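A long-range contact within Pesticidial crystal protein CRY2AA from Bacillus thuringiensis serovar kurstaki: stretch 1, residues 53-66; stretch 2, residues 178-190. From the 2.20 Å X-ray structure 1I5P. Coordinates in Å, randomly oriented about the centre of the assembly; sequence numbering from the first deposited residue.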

# COMPACT_ATOMS: atom_id res chain seq x y z
N VAL A 53 2.01 3.96 -16.02
CA VAL A 53 0.87 3.12 -16.37
C VAL A 53 0.50 2.14 -15.24
O VAL A 53 -0.67 1.77 -15.09
CB VAL A 53 1.14 2.31 -17.66
CG1 VAL A 53 2.23 1.27 -17.41
CG2 VAL A 53 -0.14 1.64 -18.13
N VAL A 54 1.49 1.73 -14.45
CA VAL A 54 1.19 0.78 -13.37
C VAL A 54 0.22 1.42 -12.39
O VAL A 54 -0.67 0.75 -11.85
CB VAL A 54 2.49 0.33 -12.62
CG1 VAL A 54 3.50 -0.22 -13.62
CG2 VAL A 54 3.08 1.48 -11.83
N GLY A 55 0.38 2.72 -12.18
CA GLY A 55 -0.50 3.44 -11.28
C GLY A 55 -1.90 3.54 -11.85
O GLY A 55 -2.89 3.40 -11.13
N THR A 56 -1.99 3.78 -13.15
CA THR A 56 -3.28 3.88 -13.82
C THR A 56 -4.01 2.53 -13.76
O THR A 56 -5.19 2.47 -13.42
CB THR A 56 -3.13 4.29 -15.30
OG1 THR A 56 -2.42 5.53 -15.38
CG2 THR A 56 -4.51 4.47 -15.94
N VAL A 57 -3.30 1.46 -14.10
CA VAL A 57 -3.90 0.13 -14.10
C VAL A 57 -4.41 -0.27 -12.72
O VAL A 57 -5.53 -0.76 -12.58
CB VAL A 57 -2.90 -0.94 -14.59
CG1 VAL A 57 -3.54 -2.33 -14.49
CG2 VAL A 57 -2.51 -0.66 -16.03
N SER A 58 -3.59 -0.06 -11.69
CA SER A 58 -4.01 -0.42 -10.35
C SER A 58 -5.23 0.40 -9.94
O SER A 58 -6.19 -0.13 -9.38
CB SER A 58 -2.85 -0.21 -9.36
OG SER A 58 -2.33 1.10 -9.45
N SER A 59 -5.21 1.70 -10.24
CA SER A 59 -6.33 2.57 -9.91
C SER A 59 -7.58 2.06 -10.63
O SER A 59 -8.67 2.00 -10.06
CB SER A 59 -6.03 4.00 -10.35
OG SER A 59 -4.92 4.52 -9.64
N PHE A 60 -7.38 1.67 -11.89
CA PHE A 60 -8.45 1.13 -12.72
C PHE A 60 -9.05 -0.14 -12.11
O PHE A 60 -10.27 -0.28 -12.00
CB PHE A 60 -7.88 0.83 -14.11
CG PHE A 60 -8.76 -0.05 -14.96
CD1 PHE A 60 -9.88 0.47 -15.60
CD2 PHE A 60 -8.45 -1.40 -15.14
CE1 PHE A 60 -10.68 -0.33 -16.41
CE2 PHE A 60 -9.24 -2.21 -15.95
CZ PHE A 60 -10.36 -1.67 -16.59
N LEU A 61 -8.19 -1.08 -11.71
CA LEU A 61 -8.68 -2.32 -11.12
C LEU A 61 -9.41 -2.05 -9.81
O LEU A 61 -10.46 -2.64 -9.54
CB LEU A 61 -7.52 -3.30 -10.91
CG LEU A 61 -6.87 -3.76 -12.23
CD1 LEU A 61 -5.72 -4.73 -11.95
CD2 LEU A 61 -7.92 -4.42 -13.12
N LEU A 62 -8.86 -1.15 -8.99
CA LEU A 62 -9.50 -0.79 -7.73
C LEU A 62 -10.92 -0.30 -7.98
O LEU A 62 -11.85 -0.66 -7.27
CB LEU A 62 -8.69 0.31 -7.02
CG LEU A 62 -7.42 -0.12 -6.27
CD1 LEU A 62 -6.57 1.09 -5.92
CD2 LEU A 62 -7.81 -0.89 -5.01
N LYS A 63 -11.10 0.52 -9.02
CA LYS A 63 -12.42 1.05 -9.37
C LYS A 63 -13.38 0.00 -9.94
O LYS A 63 -14.59 0.12 -9.76
CB LYS A 63 -12.26 2.21 -10.35
CG LYS A 63 -11.74 3.49 -9.72
CD LYS A 63 -11.62 4.61 -10.73
CE LYS A 63 -11.36 5.94 -10.05
NZ LYS A 63 -12.54 6.46 -9.29
N LYS A 64 -12.84 -1.00 -10.63
CA LYS A 64 -13.68 -2.06 -11.18
C LYS A 64 -14.27 -2.89 -10.05
O LYS A 64 -15.46 -3.22 -10.04
CB LYS A 64 -12.86 -2.97 -12.10
CG LYS A 64 -12.67 -2.42 -13.51
CD LYS A 64 -14.00 -2.32 -14.25
CE LYS A 64 -13.80 -1.87 -15.69
NZ LYS A 64 -15.09 -1.70 -16.41
N VAL A 65 -13.42 -3.23 -9.09
CA VAL A 65 -13.82 -4.02 -7.93
C VAL A 65 -14.68 -3.18 -6.99
O VAL A 65 -15.57 -3.69 -6.30
CB VAL A 65 -12.57 -4.52 -7.15
CG1 VAL A 65 -12.99 -5.18 -5.84
CG2 VAL A 65 -11.78 -5.50 -8.01
N GLY A 66 -14.39 -1.88 -6.96
CA GLY A 66 -15.11 -0.97 -6.09
C GLY A 66 -16.51 -0.59 -6.53
O GLY A 66 -17.22 0.12 -5.81
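Stretch 2, residues 178-190: AQAANMHLSFIRD

Residues 178-190 are helical throughout and run in nearly the same direction as helix 53-65, crossing it at 26°. The axes come no closer than 12.2 Å, and the space between them is filled by side chains from both helices, short ones as well as long; no direct hydrogen bond joins the two stretches. In register, Gln179 lies beside Val54, Ser186 beside Leu61 and Arg189 beside Val65.

Gln179 leaves its helix sideways, but chi1 and chi2, both m, fold it so that its amide comes nearer: NE2 is 4.0 Å from Val54 CG1 and OE1 4.0 Å from Val57 CG1. One turn on, Asn182 points toward stretch 1. Its CA-to-CB bond already aims at the neighbour, so the short side chain, with chi1 at -85° (m), makes contact, placing ND2 3.9 Å from Val57 CG1 and OD1 3.8 Å from Leu61 CD1. Leu61 adopts the mt rotamer common in helices, and its CD2 lies 4.2 Å from Ser186 OG. The small serine, chi1 m, turns its hydroxyl back to its own helix, where OG donates to Asn182 O at 2.6 Å; a buried polar group is thereby satisfied.

Arg189 is extended, with chi1 to chi3 all t, a reach suited to the wider spacing here. Val65 CG2 covers one face of its guanidinium, 4.5 Å from NH2. Water 1 lies between the helices: its oxygen accepts from Arg189 NH2 (2.9 Å) and is 2.8 Å from Lys64 O.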

# COMPACT_ATOMS: atom_id res chain seq x y z
N ALA A 178 3.25 -9.67 -13.81
CA ALA A 178 2.12 -9.16 -13.03
C ALA A 178 1.08 -8.57 -13.96
O ALA A 178 -0.12 -8.81 -13.80
CB ALA A 178 2.60 -8.11 -12.05
N GLN A 179 1.53 -7.78 -14.94
CA GLN A 179 0.60 -7.18 -15.89
C GLN A 179 -0.13 -8.28 -16.67
O GLN A 179 -1.33 -8.20 -16.89
CB GLN A 179 1.33 -6.26 -16.87
CG GLN A 179 1.83 -4.94 -16.28
CD GLN A 179 0.71 -4.10 -15.68
OE1 GLN A 179 -0.45 -4.22 -16.08
NE2 GLN A 179 1.06 -3.25 -14.72
N ALA A 180 0.61 -9.32 -17.08
CA ALA A 180 0.01 -10.42 -17.83
C ALA A 180 -0.95 -11.22 -16.95
O ALA A 180 -1.99 -11.68 -17.41
CB ALA A 180 1.10 -11.34 -18.38
N ALA A 181 -0.59 -11.38 -15.68
CA ALA A 181 -1.44 -12.10 -14.75
C ALA A 181 -2.72 -11.28 -14.59
O ALA A 181 -3.81 -11.84 -14.46
CB ALA A 181 -0.74 -12.27 -13.40
N ASN A 182 -2.59 -9.96 -14.62
CA ASN A 182 -3.75 -9.07 -14.51
C ASN A 182 -4.72 -9.38 -15.64
O ASN A 182 -5.93 -9.48 -15.43
CB ASN A 182 -3.34 -7.60 -14.63
CG ASN A 182 -2.90 -7.00 -13.32
OD1 ASN A 182 -3.16 -7.54 -12.25
ND2 ASN A 182 -2.24 -5.84 -13.39
N MET A 183 -4.18 -9.53 -16.84
CA MET A 183 -4.99 -9.81 -18.01
C MET A 183 -5.71 -11.15 -17.94
O MET A 183 -6.90 -11.23 -18.23
CB MET A 183 -4.12 -9.75 -19.27
CG MET A 183 -3.53 -8.36 -19.53
SD MET A 183 -2.25 -8.38 -20.80
CE MET A 183 -1.00 -7.31 -20.10
N HIS A 184 -4.99 -12.20 -17.54
CA HIS A 184 -5.60 -13.53 -17.45
C HIS A 184 -6.67 -13.61 -16.36
O HIS A 184 -7.77 -14.13 -16.60
CB HIS A 184 -4.52 -14.58 -17.17
CG HIS A 184 -5.01 -15.99 -17.32
ND1 HIS A 184 -4.32 -17.08 -16.81
CD2 HIS A 184 -6.11 -16.50 -17.92
CE1 HIS A 184 -4.99 -18.18 -17.09
NE2 HIS A 184 -6.08 -17.86 -17.76
N LEU A 185 -6.37 -13.10 -15.17
CA LEU A 185 -7.32 -13.14 -14.07
C LEU A 185 -8.54 -12.27 -14.34
O LEU A 185 -9.66 -12.62 -13.95
CB LEU A 185 -6.64 -12.72 -12.76
CG LEU A 185 -5.62 -13.73 -12.21
CD1 LEU A 185 -4.98 -13.18 -10.94
CD2 LEU A 185 -6.32 -15.05 -11.91
N SER A 186 -8.31 -11.14 -15.02
CA SER A 186 -9.40 -10.23 -15.36
C SER A 186 -10.32 -10.94 -16.35
O SER A 186 -11.55 -10.82 -16.29
CB SER A 186 -8.85 -8.95 -16.00
OG SER A 186 -8.10 -8.19 -15.06
N PHE A 187 -9.69 -11.68 -17.27
CA PHE A 187 -10.38 -12.46 -18.30
C PHE A 187 -11.29 -13.49 -17.64
O PHE A 187 -12.47 -13.60 -17.97
CB PHE A 187 -9.34 -13.16 -19.19
CG PHE A 187 -9.87 -14.35 -19.94
CD1 PHE A 187 -10.71 -14.19 -21.03
CD2 PHE A 187 -9.54 -15.65 -19.53
CE1 PHE A 187 -11.22 -15.29 -21.73
CE2 PHE A 187 -10.04 -16.76 -20.22
CZ PHE A 187 -10.88 -16.58 -21.32
N ILE A 188 -10.72 -14.24 -16.70
CA ILE A 188 -11.47 -15.25 -15.98
C ILE A 188 -12.66 -14.64 -15.24
O ILE A 188 -13.78 -15.15 -15.30
CB ILE A 188 -10.55 -15.99 -14.98
CG1 ILE A 188 -9.51 -16.79 -15.77
CG2 ILE A 188 -11.38 -16.90 -14.06
CD1 ILE A 188 -8.36 -17.34 -14.92
N ARG A 189 -12.43 -13.52 -14.56
CA ARG A 189 -13.49 -12.84 -13.83
C ARG A 189 -14.57 -12.39 -14.80
O ARG A 189 -15.76 -12.44 -14.48
CB ARG A 189 -12.93 -11.63 -13.08
CG ARG A 189 -13.92 -10.98 -12.11
CD ARG A 189 -13.32 -9.71 -11.51
NE ARG A 189 -14.11 -9.16 -10.41
CZ ARG A 189 -14.84 -8.06 -10.48
NH1 ARG A 189 -14.90 -7.37 -11.62
NH2 ARG A 189 -15.48 -7.62 -9.41
N ASP A 190 -14.17 -11.94 -15.99
CA ASP A 190 -15.13 -11.48 -16.99
C ASP A 190 -16.07 -12.61 -17.40
O ASP A 190 -17.28 -12.42 -17.49
CB ASP A 190 -14.40 -10.95 -18.23
CG ASP A 190 -13.87 -9.53 -18.04
OD1 ASP A 190 -14.15 -8.91 -17.00
OD2 ASP A 190 -13.18 -9.03 -18.96
O HOH W 1 -17.21 -5.29 -9.38